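Local coordinates for protein chaperone SycD (Chlamydia pneumoniae, PDB 4NRH) that probably acts as a cytosolic type III secretion chaperone of the LcrH/SycD family, held here in complex with CopN and linked to translocator secretion, at residues Ala102-His105 with Ser111-Leu114; Glu36-Asp41 with Lys95-Leu100; Glu15-Ser20 with Phe25-Asp30; Glu58-Val63 with Arg84-Phe89; Tyr129-Ala134 with Leu151-Val156. All coordinates share one frame; numbering follows the deposited sequence.

Overall arrangement
The chain is an all-helical, elongated protein, and the five contacts are strung out along it. Contacts 1 and 2 share helix 94-106 near the middle, their centres about 10 Å apart. Contact 4 is nested inside the loop closed by contact 2, and the two touch through the salt bridge from K95 to E61 and through packing of W97 on V87. Towards the N-terminal end, contact 3 lies against contact 4, where F27 meets W85 and F88. Contact 5 is on the other side of the chain's centre, about 37 Å from contact 3 between centres, and reaches contact 2 through F98. CopN touches contacts 2, 3 and 4, but neither contact 1 nor contact 5.

Contact 1 of 5, residues Ala102-His105 with Ser111-Leu114; sequences ASLH and SQAL
L104 and A113 bring two consecutive helices of SycD to their closest backbone approach in this contact, with their CA atoms 5.0 Å apart. The leucine can be followed outward from its root. L104 CB rests on the methyl of A113, CB to CB 3.7 Å. With L104 CG anti to its carbonyl carbon (chi1 -66°), the branch then runs on past A113 to the preceding residue, Q112. There L104 CD1 lies 3.5 Å from the carbonyl oxygen Q112 O and 3.9 Å from Q112 CB, while L104 CD2 approaches the side-chain oxygen Q112 OE1 at 3.9 Å. The other end of that amide is taken up by E32, which receives a hydrogen bond from Q112 NE2, and L104 also packs on I80 of helix 76-89. The same methyl, A113 CB, also sits 3.7 Å from the backbone nitrogen H105 N, next along the helix; the imidazole of H105 turns away and hydrogen-bonds through ND1 to Y117. A leucine laid over a small alanine, joining helix 94-106 to helix 110-123, is the tight internal packing of a tetratricopeptide repeat hairpin, whose second helix characteristically carries an alanine near this point.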
# COMPACT_ATOMS: atom_id res chain seq x y z
N ALA D 102 -12.12 3.65 -24.90
CA ALA D 102 -11.80 3.08 -26.20
C ALA D 102 -11.01 1.79 -26.06
O ALA D 102 -11.24 0.83 -26.80
CB ALA D 102 -11.03 4.09 -27.04
N SER D 103 -10.07 1.77 -25.12
CA SER D 103 -9.24 0.59 -24.88
C SER D 103 -10.07 -0.57 -24.35
O SER D 103 -9.91 -1.71 -24.78
CB SER D 103 -8.11 0.92 -23.90
OG SER D 103 -7.20 1.84 -24.48
N LEU D 104 -10.97 -0.27 -23.41
CA LEU D 104 -11.89 -1.27 -22.88
C LEU D 104 -12.85 -1.75 -23.97
O LEU D 104 -13.20 -2.93 -24.03
CB LEU D 104 -12.68 -0.71 -21.70
CG LEU D 104 -11.88 -0.38 -20.43
CD1 LEU D 104 -12.69 0.52 -19.51
CD2 LEU D 104 -11.47 -1.66 -19.72
N HIS D 105 -13.26 -0.82 -24.83
CA HIS D 105 -14.13 -1.13 -25.96
C HIS D 105 -13.47 -2.15 -26.88
O HIS D 105 -14.07 -3.16 -27.24
CB HIS D 105 -14.47 0.16 -26.73
CG HIS D 105 -15.50 -0.02 -27.80
ND1 HIS D 105 -16.24 1.04 -28.30
CD2 HIS D 105 -15.93 -1.11 -28.47
CE1 HIS D 105 -17.07 0.60 -29.22
NE2 HIS D 105 -16.90 -0.70 -29.35
N SER D 111 -19.11 -3.22 -20.37
CA SER D 111 -19.68 -2.70 -19.13
C SER D 111 -18.83 -1.58 -18.53
O SER D 111 -19.35 -0.55 -18.11
CB SER D 111 -19.85 -3.83 -18.11
OG SER D 111 -20.44 -3.36 -16.91
N GLN D 112 -17.52 -1.80 -18.49
CA GLN D 112 -16.59 -0.81 -17.96
C GLN D 112 -16.29 0.28 -18.99
O GLN D 112 -16.01 1.42 -18.64
CB GLN D 112 -15.30 -1.48 -17.50
CG GLN D 112 -15.50 -2.35 -16.27
CD GLN D 112 -14.20 -2.88 -15.70
OE1 GLN D 112 -13.16 -2.81 -16.35
NE2 GLN D 112 -14.26 -3.41 -14.49
N ALA D 113 -16.34 -0.09 -20.27
CA ALA D 113 -16.17 0.86 -21.36
C ALA D 113 -17.29 1.90 -21.32
O ALA D 113 -17.06 3.09 -21.54
CB ALA D 113 -16.15 0.15 -22.70
N LEU D 114 -18.51 1.42 -21.06
CA LEU D 114 -19.68 2.29 -20.94
C LEU D 114 -19.51 3.33 -19.84
O LEU D 114 -19.83 4.50 -20.03
CB LEU D 114 -20.93 1.45 -20.68
CG LEU D 114 -21.54 0.75 -21.89
CD1 LEU D 114 -22.48 -0.36 -21.45
CD2 LEU D 114 -22.27 1.77 -22.75

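Contact 2 of 5, residues Glu36-Asp41 with Lys95-Leu100; sequences EGYVPD and KFWFSL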
# COMPACT_ATOMS: atom_id res chain seq x y z
N GLU D 36 -14.45 1.75 -10.04
CA GLU D 36 -15.79 1.28 -10.38
C GLU D 36 -16.88 2.20 -9.84
O GLU D 36 -16.90 2.53 -8.65
CB GLU D 36 -16.00 -0.15 -9.85
CG GLU D 36 -17.06 -0.95 -10.60
CD GLU D 36 -18.48 -0.52 -10.29
OE1 GLU D 36 -18.73 -0.08 -9.15
OE2 GLU D 36 -19.35 -0.63 -11.18
N GLY D 37 -17.79 2.61 -10.72
CA GLY D 37 -18.91 3.45 -10.33
C GLY D 37 -18.53 4.87 -9.99
O GLY D 37 -19.33 5.63 -9.46
N TYR D 38 -17.28 5.23 -10.29
CA TYR D 38 -16.76 6.55 -9.96
C TYR D 38 -17.14 7.60 -10.99
O TYR D 38 -16.81 7.47 -12.17
CB TYR D 38 -15.24 6.49 -9.82
CG TYR D 38 -14.58 7.80 -9.48
CD1 TYR D 38 -15.08 8.62 -8.47
CD2 TYR D 38 -13.44 8.22 -10.15
CE1 TYR D 38 -14.48 9.82 -8.16
CE2 TYR D 38 -12.83 9.42 -9.85
CZ TYR D 38 -13.35 10.22 -8.85
OH TYR D 38 -12.73 11.41 -8.55
N VAL D 39 -17.83 8.64 -10.54
CA VAL D 39 -18.11 9.80 -11.37
C VAL D 39 -17.53 11.04 -10.70
O VAL D 39 -18.08 11.52 -9.71
CB VAL D 39 -19.62 10.00 -11.60
CG1 VAL D 39 -19.87 11.21 -12.49
CG2 VAL D 39 -20.24 8.75 -12.21
N PRO D 40 -16.41 11.55 -11.23
CA PRO D 40 -15.71 12.69 -10.65
C PRO D 40 -16.60 13.92 -10.54
O PRO D 40 -17.20 14.34 -11.53
CB PRO D 40 -14.55 12.94 -11.63
CG PRO D 40 -14.38 11.65 -12.36
CD PRO D 40 -15.74 11.04 -12.44
N ASP D 41 -16.67 14.50 -9.35
CA ASP D 41 -17.51 15.66 -9.10
C ASP D 41 -16.63 16.89 -8.95
O ASP D 41 -15.93 17.06 -7.95
CB ASP D 41 -18.37 15.44 -7.85
CG ASP D 41 -19.49 16.47 -7.72
OD1 ASP D 41 -19.34 17.61 -8.21
OD2 ASP D 41 -20.53 16.12 -7.12
N LYS D 95 -9.99 13.27 -21.83
CA LYS D 95 -9.34 12.41 -22.81
C LYS D 95 -8.73 11.17 -22.15
O LYS D 95 -8.50 10.16 -22.81
CB LYS D 95 -8.27 13.17 -23.59
CG LYS D 95 -7.00 13.49 -22.82
CD LYS D 95 -6.02 14.24 -23.72
CE LYS D 95 -4.70 14.49 -23.02
NZ LYS D 95 -3.74 15.22 -23.89
N PHE D 96 -8.47 11.24 -20.84
CA PHE D 96 -7.99 10.08 -20.10
C PHE D 96 -9.08 9.02 -20.04
O PHE D 96 -8.84 7.85 -20.33
CB PHE D 96 -7.55 10.46 -18.69
CG PHE D 96 -6.30 11.31 -18.63
CD1 PHE D 96 -5.58 11.59 -19.78
CD2 PHE D 96 -5.85 11.81 -17.42
CE1 PHE D 96 -4.43 12.37 -19.72
CE2 PHE D 96 -4.71 12.59 -17.35
CZ PHE D 96 -4.00 12.87 -18.51
N TRP D 97 -10.28 9.44 -19.65
CA TRP D 97 -11.44 8.56 -19.60
C TRP D 97 -11.83 8.04 -20.98
O TRP D 97 -12.24 6.89 -21.13
CB TRP D 97 -12.63 9.29 -18.97
CG TRP D 97 -12.56 9.41 -17.48
CD1 TRP D 97 -12.18 10.51 -16.77
CD2 TRP D 97 -12.92 8.41 -16.53
NE1 TRP D 97 -12.27 10.24 -15.42
CE2 TRP D 97 -12.72 8.96 -15.25
CE3 TRP D 97 -13.39 7.10 -16.63
CZ2 TRP D 97 -12.97 8.25 -14.08
CZ3 TRP D 97 -13.64 6.39 -15.47
CH2 TRP D 97 -13.43 6.97 -14.21
N PHE D 98 -11.71 8.90 -21.99
CA PHE D 98 -12.12 8.56 -23.35
C PHE D 98 -11.22 7.47 -23.92
O PHE D 98 -11.69 6.50 -24.51
CB PHE D 98 -12.11 9.79 -24.25
CG PHE D 98 -13.08 9.72 -25.40
CD1 PHE D 98 -13.87 8.59 -25.59
CD2 PHE D 98 -13.20 10.78 -26.29
CE1 PHE D 98 -14.76 8.53 -26.65
CE2 PHE D 98 -14.09 10.71 -27.34
CZ PHE D 98 -14.87 9.59 -27.53
N SER D 99 -9.91 7.65 -23.74
CA SER D 99 -8.94 6.67 -24.20
C SER D 99 -9.04 5.38 -23.40
O SER D 99 -8.80 4.29 -23.93
CB SER D 99 -7.52 7.24 -24.10
OG SER D 99 -7.35 8.33 -24.99
N LEU D 100 -9.41 5.49 -22.13
CA LEU D 100 -9.64 4.32 -21.29
C LEU D 100 -10.86 3.56 -21.81
O LEU D 100 -10.85 2.34 -21.89
CB LEU D 100 -9.85 4.73 -19.83
CG LEU D 100 -10.29 3.62 -18.86
CD1 LEU D 100 -9.32 2.44 -18.91
CD2 LEU D 100 -10.42 4.16 -17.45
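Y38 is the first residue of the loop to meet W97. Its CG is anti to the backbone N (chi1 180°), which carries the ring towards helix 94-106, and Y38 CD2 comes 4.0 Å from W97 CZ2 at the edge of the indole, near the indole plane. The two side chains cross at about a right angle. The carbonyl oxygen Y38 O lies 4.0 Å from W97 CH2 and also takes a weak hydrogen bond from H115 of helix 110-123. V39 points away from the helix, and its carbonyl oxygen is bound by Q288 of CopN. P40 turns back: its CG stands 4.0 Å from W97 NE1, a nitrogen that donates to P91 O, while the backbone nitrogen P40 N lies over one face of the Y38 ring. D41 then gives its N-H to the same Q288 of CopN. The segment is thus an extended loop packed on W97 of the tetratricopeptide repeat, touching both helices of that repeat and bridging through its backbone to CopN.

Contact 3 of 5, residues Glu15-Ser20 with Phe25-Asp30; sequences EKIAAS and FPFPDD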
# COMPACT_ATOMS: atom_id res chain seq x y z
N GLU D 15 7.76 5.08 -8.79
CA GLU D 15 8.92 4.81 -7.94
C GLU D 15 9.35 6.07 -7.20
O GLU D 15 9.72 6.02 -6.03
CB GLU D 15 10.08 4.27 -8.77
CG GLU D 15 9.84 2.89 -9.36
CD GLU D 15 11.08 2.30 -9.99
OE1 GLU D 15 12.02 3.06 -10.28
OE2 GLU D 15 11.12 1.06 -10.19
N LYS D 16 9.30 7.20 -7.90
CA LYS D 16 9.60 8.50 -7.31
C LYS D 16 8.68 8.80 -6.13
O LYS D 16 9.14 9.22 -5.06
CB LYS D 16 9.48 9.60 -8.37
CG LYS D 16 9.88 10.99 -7.91
CD LYS D 16 10.04 11.93 -9.10
CE LYS D 16 10.28 13.36 -8.66
NZ LYS D 16 9.17 13.89 -7.83
N ILE D 17 7.38 8.58 -6.32
CA ILE D 17 6.39 8.79 -5.28
C ILE D 17 6.56 7.81 -4.12
O ILE D 17 6.55 8.20 -2.95
CB ILE D 17 4.96 8.68 -5.83
CG1 ILE D 17 4.68 9.79 -6.85
CG2 ILE D 17 3.94 8.73 -4.70
CD1 ILE D 17 3.41 9.58 -7.64
N ALA D 18 6.71 6.53 -4.45
CA ALA D 18 6.86 5.47 -3.45
C ALA D 18 8.08 5.71 -2.57
O ALA D 18 8.02 5.52 -1.35
CB ALA D 18 6.95 4.11 -4.13
N ALA D 19 9.18 6.10 -3.19
CA ALA D 19 10.42 6.36 -2.47
C ALA D 19 10.24 7.43 -1.40
O ALA D 19 10.66 7.24 -0.26
CB ALA D 19 11.52 6.76 -3.44
N SER D 20 9.59 8.53 -1.76
CA SER D 20 9.46 9.67 -0.86
C SER D 20 8.37 9.48 0.20
O SER D 20 8.10 10.38 0.99
CB SER D 20 9.17 10.94 -1.66
OG SER D 20 8.05 10.76 -2.51
N PHE D 25 4.31 0.73 -1.13
CA PHE D 25 3.45 0.95 -2.29
C PHE D 25 2.22 1.75 -1.87
O PHE D 25 1.19 1.19 -1.49
CB PHE D 25 3.03 -0.40 -2.89
CG PHE D 25 2.29 -0.28 -4.19
CD1 PHE D 25 2.94 0.12 -5.34
CD2 PHE D 25 0.94 -0.59 -4.26
CE1 PHE D 25 2.26 0.21 -6.54
CE2 PHE D 25 0.26 -0.50 -5.45
CZ PHE D 25 0.92 -0.10 -6.60
N PRO D 26 2.32 3.09 -1.94
CA PRO D 26 1.29 3.99 -1.41
C PRO D 26 0.12 4.19 -2.37
O PRO D 26 -0.33 5.32 -2.57
CB PRO D 26 2.05 5.30 -1.20
CG PRO D 26 3.10 5.28 -2.26
CD PRO D 26 3.49 3.83 -2.44
N PHE D 27 -0.36 3.10 -2.96
CA PHE D 27 -1.45 3.16 -3.93
C PHE D 27 -2.40 1.99 -3.72
O PHE D 27 -2.03 0.99 -3.10
CB PHE D 27 -0.90 3.13 -5.36
CG PHE D 27 0.19 4.14 -5.61
CD1 PHE D 27 -0.11 5.48 -5.75
CD2 PHE D 27 1.51 3.74 -5.72
CE1 PHE D 27 0.89 6.41 -5.99
CE2 PHE D 27 2.51 4.66 -5.96
CZ PHE D 27 2.20 5.99 -6.10
N PRO D 28 -3.63 2.10 -4.23
CA PRO D 28 -4.53 0.94 -4.23
C PRO D 28 -3.97 -0.20 -5.08
O PRO D 28 -3.31 0.06 -6.08
CB PRO D 28 -5.83 1.49 -4.83
CG PRO D 28 -5.76 2.97 -4.61
CD PRO D 28 -4.31 3.32 -4.72
N ASP D 29 -4.22 -1.44 -4.66
CA ASP D 29 -3.74 -2.60 -5.41
C ASP D 29 -4.51 -2.79 -6.71
O ASP D 29 -3.95 -3.23 -7.71
CB ASP D 29 -3.85 -3.87 -4.56
CG ASP D 29 -2.75 -3.97 -3.52
OD1 ASP D 29 -1.69 -3.33 -3.71
OD2 ASP D 29 -2.93 -4.70 -2.53
N ASP D 30 -5.80 -2.45 -6.68
CA ASP D 30 -6.70 -2.78 -7.78
C ASP D 30 -7.42 -1.52 -8.25
O ASP D 30 -8.49 -1.18 -7.74
CB ASP D 30 -7.71 -3.85 -7.34
CG ASP D 30 -8.51 -4.41 -8.50
OD1 ASP D 30 -8.52 -3.82 -9.60
OD2 ASP D 30 -9.15 -5.47 -8.32
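I17 and A18, close to the C-terminal end of helix 9-19, are met by P26 and F27 of the following loop, where the chain folds back on the helix end through an inverse gamma turn centred on P26. The dense part is the meeting of I17 with the F27 ring. I17 CG2 reaches F27 CZ at 3.5 Å, and the two side chains cross at about a right angle; with CG2 anti to the backbone N (CG1 at chi1 -65°), this methyl is directed at the end of the phenyl. The methyl of A18 meets P26, CB to CD 3.9 Å. F27 is further held by an edge-to-face contact with W85, and I17 packs on F89, F53 and I55. Looser is the approach of I17 CG2 to P26 CG, at 4.3 Å, and the opposite side of the helix, with E15, K16 and A19, is exposed to solvent. The loop also faces CopN: D29 forms a salt bridge with R279 of that chain, which also donates to F27 O, while S278 of CopN bonds to P26 O. Within the loop, P26 CG stands 3.8 Å above one face of the F27 ring, off-centre towards its rim.

Contact 4 of 5, residues Glu58-Val63 with Arg84-Phe89; sequences EDLEKV and RWLVFF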
# COMPACT_ATOMS: atom_id res chain seq x y z
N GLU D 58 2.89 18.15 -17.63
CA GLU D 58 3.80 17.66 -18.66
C GLU D 58 4.15 16.19 -18.41
O GLU D 58 4.27 15.40 -19.35
CB GLU D 58 5.08 18.50 -18.70
CG GLU D 58 4.84 19.98 -18.98
CD GLU D 58 4.67 20.80 -17.71
OE1 GLU D 58 3.85 20.41 -16.86
OE2 GLU D 58 5.35 21.83 -17.58
N ASP D 59 4.31 15.83 -17.14
CA ASP D 59 4.59 14.45 -16.75
C ASP D 59 3.44 13.52 -17.13
O ASP D 59 3.66 12.42 -17.63
CB ASP D 59 4.88 14.36 -15.25
CG ASP D 59 6.25 14.88 -14.89
OD1 ASP D 59 7.15 14.86 -15.76
OD2 ASP D 59 6.43 15.32 -13.73
N LEU D 60 2.21 13.97 -16.87
CA LEU D 60 1.03 13.17 -17.19
C LEU D 60 0.87 13.01 -18.70
O LEU D 60 0.41 11.98 -19.18
CB LEU D 60 -0.23 13.79 -16.59
CG LEU D 60 -0.37 13.72 -15.07
CD1 LEU D 60 -1.78 14.09 -14.65
CD2 LEU D 60 -0.01 12.33 -14.56
N GLU D 61 1.24 14.06 -19.44
CA GLU D 61 1.16 14.02 -20.90
C GLU D 61 2.10 12.96 -21.47
O GLU D 61 1.75 12.25 -22.40
CB GLU D 61 1.48 15.39 -21.49
CG GLU D 61 1.25 15.47 -23.00
CD GLU D 61 -0.16 15.06 -23.40
OE1 GLU D 61 -1.12 15.44 -22.70
OE2 GLU D 61 -0.30 14.35 -24.41
N LYS D 62 3.31 12.88 -20.91
CA LYS D 62 4.27 11.86 -21.31
C LYS D 62 3.68 10.47 -21.11
O LYS D 62 3.81 9.60 -21.97
CB LYS D 62 5.57 11.98 -20.52
CG LYS D 62 6.40 13.22 -20.82
CD LYS D 62 7.64 13.25 -19.95
CE LYS D 62 8.50 14.48 -20.22
NZ LYS D 62 9.66 14.55 -19.29
N VAL D 63 3.03 10.28 -19.96
CA VAL D 63 2.40 9.01 -19.63
C VAL D 63 1.23 8.73 -20.58
O VAL D 63 1.00 7.59 -20.98
CB VAL D 63 1.90 9.00 -18.17
CG1 VAL D 63 1.18 7.71 -17.86
CG2 VAL D 63 3.08 9.19 -17.22
N ARG D 84 -5.84 3.98 -16.50
CA ARG D 84 -6.38 3.91 -15.15
C ARG D 84 -5.52 4.69 -14.15
O ARG D 84 -6.05 5.37 -13.27
CB ARG D 84 -6.53 2.46 -14.69
CG ARG D 84 -7.63 1.69 -15.39
CD ARG D 84 -8.12 0.53 -14.54
NE ARG D 84 -9.29 -0.13 -15.12
CZ ARG D 84 -9.30 -1.39 -15.56
NH1 ARG D 84 -8.20 -2.13 -15.48
NH2 ARG D 84 -10.40 -1.90 -16.08
N TRP D 85 -4.20 4.58 -14.30
CA TRP D 85 -3.28 5.35 -13.47
C TRP D 85 -3.46 6.85 -13.69
O TRP D 85 -3.46 7.63 -12.74
CB TRP D 85 -1.83 4.95 -13.75
CG TRP D 85 -1.37 3.75 -12.96
CD1 TRP D 85 -1.08 2.51 -13.45
CD2 TRP D 85 -1.15 3.69 -11.55
NE1 TRP D 85 -0.69 1.68 -12.43
CE2 TRP D 85 -0.72 2.38 -11.25
CE3 TRP D 85 -1.27 4.62 -10.51
CZ2 TRP D 85 -0.41 1.97 -9.96
CZ3 TRP D 85 -0.96 4.21 -9.22
CH2 TRP D 85 -0.54 2.90 -8.96
N LEU D 86 -3.60 7.24 -14.95
CA LEU D 86 -3.80 8.64 -15.31
C LEU D 86 -5.10 9.17 -14.70
O LEU D 86 -5.14 10.29 -14.19
CB LEU D 86 -3.83 8.80 -16.83
CG LEU D 86 -2.47 8.76 -17.53
CD1 LEU D 86 -2.67 8.75 -19.03
CD2 LEU D 86 -1.61 9.94 -17.10
N VAL D 87 -6.14 8.36 -14.78
CA VAL D 87 -7.44 8.72 -14.22
C VAL D 87 -7.35 8.80 -12.70
O VAL D 87 -7.98 9.65 -12.07
CB VAL D 87 -8.52 7.70 -14.65
CG1 VAL D 87 -9.66 7.65 -13.65
CG2 VAL D 87 -9.03 8.02 -16.05
N PHE D 88 -6.53 7.93 -12.12
CA PHE D 88 -6.28 7.95 -10.68
C PHE D 88 -5.63 9.26 -10.25
O PHE D 88 -5.98 9.83 -9.21
CB PHE D 88 -5.40 6.76 -10.27
CG PHE D 88 -4.84 6.86 -8.88
CD1 PHE D 88 -5.59 6.44 -7.79
CD2 PHE D 88 -3.56 7.34 -8.66
CE1 PHE D 88 -5.08 6.52 -6.51
CE2 PHE D 88 -3.04 7.43 -7.38
CZ PHE D 88 -3.80 7.01 -6.30
N PHE D 89 -4.67 9.73 -11.05
CA PHE D 89 -3.95 10.96 -10.74
C PHE D 89 -4.79 12.21 -11.00
O PHE D 89 -4.79 13.15 -10.20
CB PHE D 89 -2.65 11.02 -11.54
CG PHE D 89 -1.58 10.10 -11.02
CD1 PHE D 89 -1.29 10.06 -9.67
CD2 PHE D 89 -0.87 9.28 -11.88
CE1 PHE D 89 -0.31 9.21 -9.18
CE2 PHE D 89 0.11 8.43 -11.40
CZ PHE D 89 0.38 8.40 -10.05
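L86 pushes its CD2 methyl between L60 and V63. Helices 57-72 and 76-89 form an antiparallel hairpin here, their local axes 10.6 Å apart and at 161°. L60 and L86 lie alongside each other, pointing opposite ways, their CD2 atoms 3.8 Å apart, and V63 passes L86 in the same manner, with V63 CG1 3.7 Å from L86 CD2. That methyl, L86 CD2, also lies 3.5 Å from the backbone oxygen L60 O. V63 CG1 is anti to its backbone N (chi1 177°), which sends that branch across to the leucine. F89 joins more loosely and obliquely, its CD2 4.2 Å from L60 CD2. F88 CD2 stands over one face of the F89 ring, near its rim, and L13 and L14 of helix 9-19 pack on V63 and F89, respectively. At the flanks, E61 forms a salt bridge with K95 and D59 a hydrogen bond with H9. The side chains meeting here are all apolar, so cohesion rests on their fit and on exclusion of water.

Contact 5 of 5, residues Tyr129-Ala134 with Leu151-Val156; sequences YPHYYA and LEMAWV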
# COMPACT_ATOMS: atom_id res chain seq x y z
N TYR D 129 -19.64 12.47 -29.40
CA TYR D 129 -18.96 11.19 -29.60
C TYR D 129 -18.93 10.23 -28.40
O TYR D 129 -19.05 9.02 -28.60
CB TYR D 129 -17.52 11.44 -30.08
CG TYR D 129 -17.45 11.72 -31.57
CD1 TYR D 129 -17.50 10.68 -32.49
CD2 TYR D 129 -17.34 13.02 -32.05
CE1 TYR D 129 -17.44 10.92 -33.85
CE2 TYR D 129 -17.28 13.27 -33.41
CZ TYR D 129 -17.33 12.22 -34.30
OH TYR D 129 -17.26 12.46 -35.66
N PRO D 130 -18.75 10.73 -27.17
CA PRO D 130 -18.83 9.78 -26.05
C PRO D 130 -20.19 9.08 -25.99
O PRO D 130 -20.25 7.90 -25.65
CB PRO D 130 -18.62 10.66 -24.82
CG PRO D 130 -17.82 11.81 -25.31
CD PRO D 130 -18.30 12.06 -26.71
N HIS D 131 -21.25 9.80 -26.33
CA HIS D 131 -22.59 9.24 -26.36
C HIS D 131 -22.76 8.24 -27.51
O HIS D 131 -23.42 7.21 -27.35
CB HIS D 131 -23.64 10.35 -26.48
CG HIS D 131 -23.61 11.32 -25.34
ND1 HIS D 131 -24.15 11.03 -24.11
CD2 HIS D 131 -23.10 12.57 -25.24
CE1 HIS D 131 -23.98 12.07 -23.30
NE2 HIS D 131 -23.34 13.01 -23.96
N TYR D 132 -22.17 8.56 -28.66
CA TYR D 132 -22.25 7.68 -29.82
C TYR D 132 -21.59 6.33 -29.57
O TYR D 132 -22.12 5.28 -29.95
CB TYR D 132 -21.62 8.34 -31.05
CG TYR D 132 -21.52 7.42 -32.25
CD1 TYR D 132 -22.65 7.06 -32.97
CD2 TYR D 132 -20.29 6.90 -32.65
CE1 TYR D 132 -22.57 6.22 -34.06
CE2 TYR D 132 -20.20 6.06 -33.74
CZ TYR D 132 -21.34 5.72 -34.45
OH TYR D 132 -21.26 4.88 -35.53
N TYR D 133 -20.43 6.35 -28.93
CA TYR D 133 -19.71 5.12 -28.62
C TYR D 133 -20.41 4.36 -27.50
O TYR D 133 -20.26 3.14 -27.38
CB TYR D 133 -18.26 5.42 -28.25
CG TYR D 133 -17.40 5.74 -29.46
CD1 TYR D 133 -17.11 4.76 -30.40
CD2 TYR D 133 -16.91 7.02 -29.66
CE1 TYR D 133 -16.34 5.05 -31.51
CE2 TYR D 133 -16.14 7.32 -30.77
CZ TYR D 133 -15.86 6.33 -31.69
OH TYR D 133 -15.09 6.62 -32.79
N ALA D 134 -21.16 5.08 -26.67
CA ALA D 134 -22.02 4.45 -25.68
C ALA D 134 -23.15 3.71 -26.39
O ALA D 134 -23.53 2.60 -26.00
CB ALA D 134 -22.57 5.48 -24.70
N LEU D 151 -28.11 7.50 -28.32
CA LEU D 151 -28.06 7.97 -29.70
C LEU D 151 -28.66 9.36 -29.82
O LEU D 151 -28.12 10.23 -30.51
CB LEU D 151 -28.80 6.99 -30.62
CG LEU D 151 -28.20 6.69 -32.00
CD1 LEU D 151 -29.29 6.63 -33.06
CD2 LEU D 151 -27.11 7.68 -32.38
N GLU D 152 -29.80 9.57 -29.16
CA GLU D 152 -30.46 10.87 -29.16
C GLU D 152 -29.59 11.95 -28.53
O GLU D 152 -29.55 13.08 -29.01
CB GLU D 152 -31.81 10.78 -28.43
CG GLU D 152 -32.48 12.13 -28.18
CD GLU D 152 -33.04 12.76 -29.45
OE1 GLU D 152 -33.47 13.93 -29.38
OE2 GLU D 152 -33.07 12.08 -30.50
N MET D 153 -28.90 11.60 -27.45
CA MET D 153 -28.02 12.54 -26.76
C MET D 153 -26.87 12.97 -27.66
O MET D 153 -26.47 14.13 -27.66
CB MET D 153 -27.48 11.94 -25.47
CG MET D 153 -28.30 12.28 -24.24
SD MET D 153 -27.86 11.28 -22.80
CE MET D 153 -29.17 11.73 -21.67
N ALA D 154 -26.34 12.02 -28.43
CA ALA D 154 -25.32 12.33 -29.43
C ALA D 154 -25.92 13.22 -30.51
O ALA D 154 -25.30 14.20 -30.93
CB ALA D 154 -24.76 11.05 -30.02
N TRP D 155 -27.12 12.87 -30.95
CA TRP D 155 -27.83 13.59 -32.00
C TRP D 155 -28.02 15.07 -31.67
O TRP D 155 -27.76 15.94 -32.51
CB TRP D 155 -29.19 12.94 -32.26
CG TRP D 155 -30.06 13.73 -33.18
CD1 TRP D 155 -31.22 14.38 -32.85
CD2 TRP D 155 -29.86 13.97 -34.58
NE1 TRP D 155 -31.75 15.00 -33.96
CE2 TRP D 155 -30.93 14.76 -35.03
CE3 TRP D 155 -28.87 13.58 -35.49
CZ2 TRP D 155 -31.04 15.18 -36.36
CZ3 TRP D 155 -28.99 13.99 -36.81
CH2 TRP D 155 -30.06 14.78 -37.23
N VAL D 156 -28.48 15.35 -30.46
CA VAL D 156 -28.71 16.72 -30.01
C VAL D 156 -27.43 17.55 -30.08
O VAL D 156 -27.44 18.69 -30.54
CB VAL D 156 -29.26 16.75 -28.57
CG1 VAL D 156 -29.20 18.15 -27.99
CG2 VAL D 156 -30.69 16.22 -28.53
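M153 and A154 face H131 and Y132 across an antiparallel helix pair, typical of the helical hairpins from which tetratricopeptide-like folds are built. The local axes of helices 129-140 and 147-158 approach to 7.7 Å, at 155° between their directions. Along the second helix, L151 comes first; it points away at its root, but its branch bends back to lie beside the contact. E152 faces outwards, where its carboxylate forms a salt bridge with R175, the arginine that also makes a cation-pi contact with W155 on the other side of the helix from the interface. M153 is the first residue to engage closely. Its CB lies over one face of the H131 imidazole, 4.0 Å from the ring centroid and 24° off the ring normal, a CH-pi contact. Beyond CG the extended chain leads from over the face out past ND1 and CE1, leaving M153 SD 3.9 Å from H131 ND1 and oblique to the ring; this side of the interface is the exposed one. A154 follows and fills the closest part, with no side chain larger than a methyl. Its backbone nitrogen, A154 N, meets H131 CB at 3.7 Å. The methyl itself, A154 CB, nestles between consecutive residues of helix 129-140, 3.8 Å from H131 CB and 4.3 Å from Y132 CB.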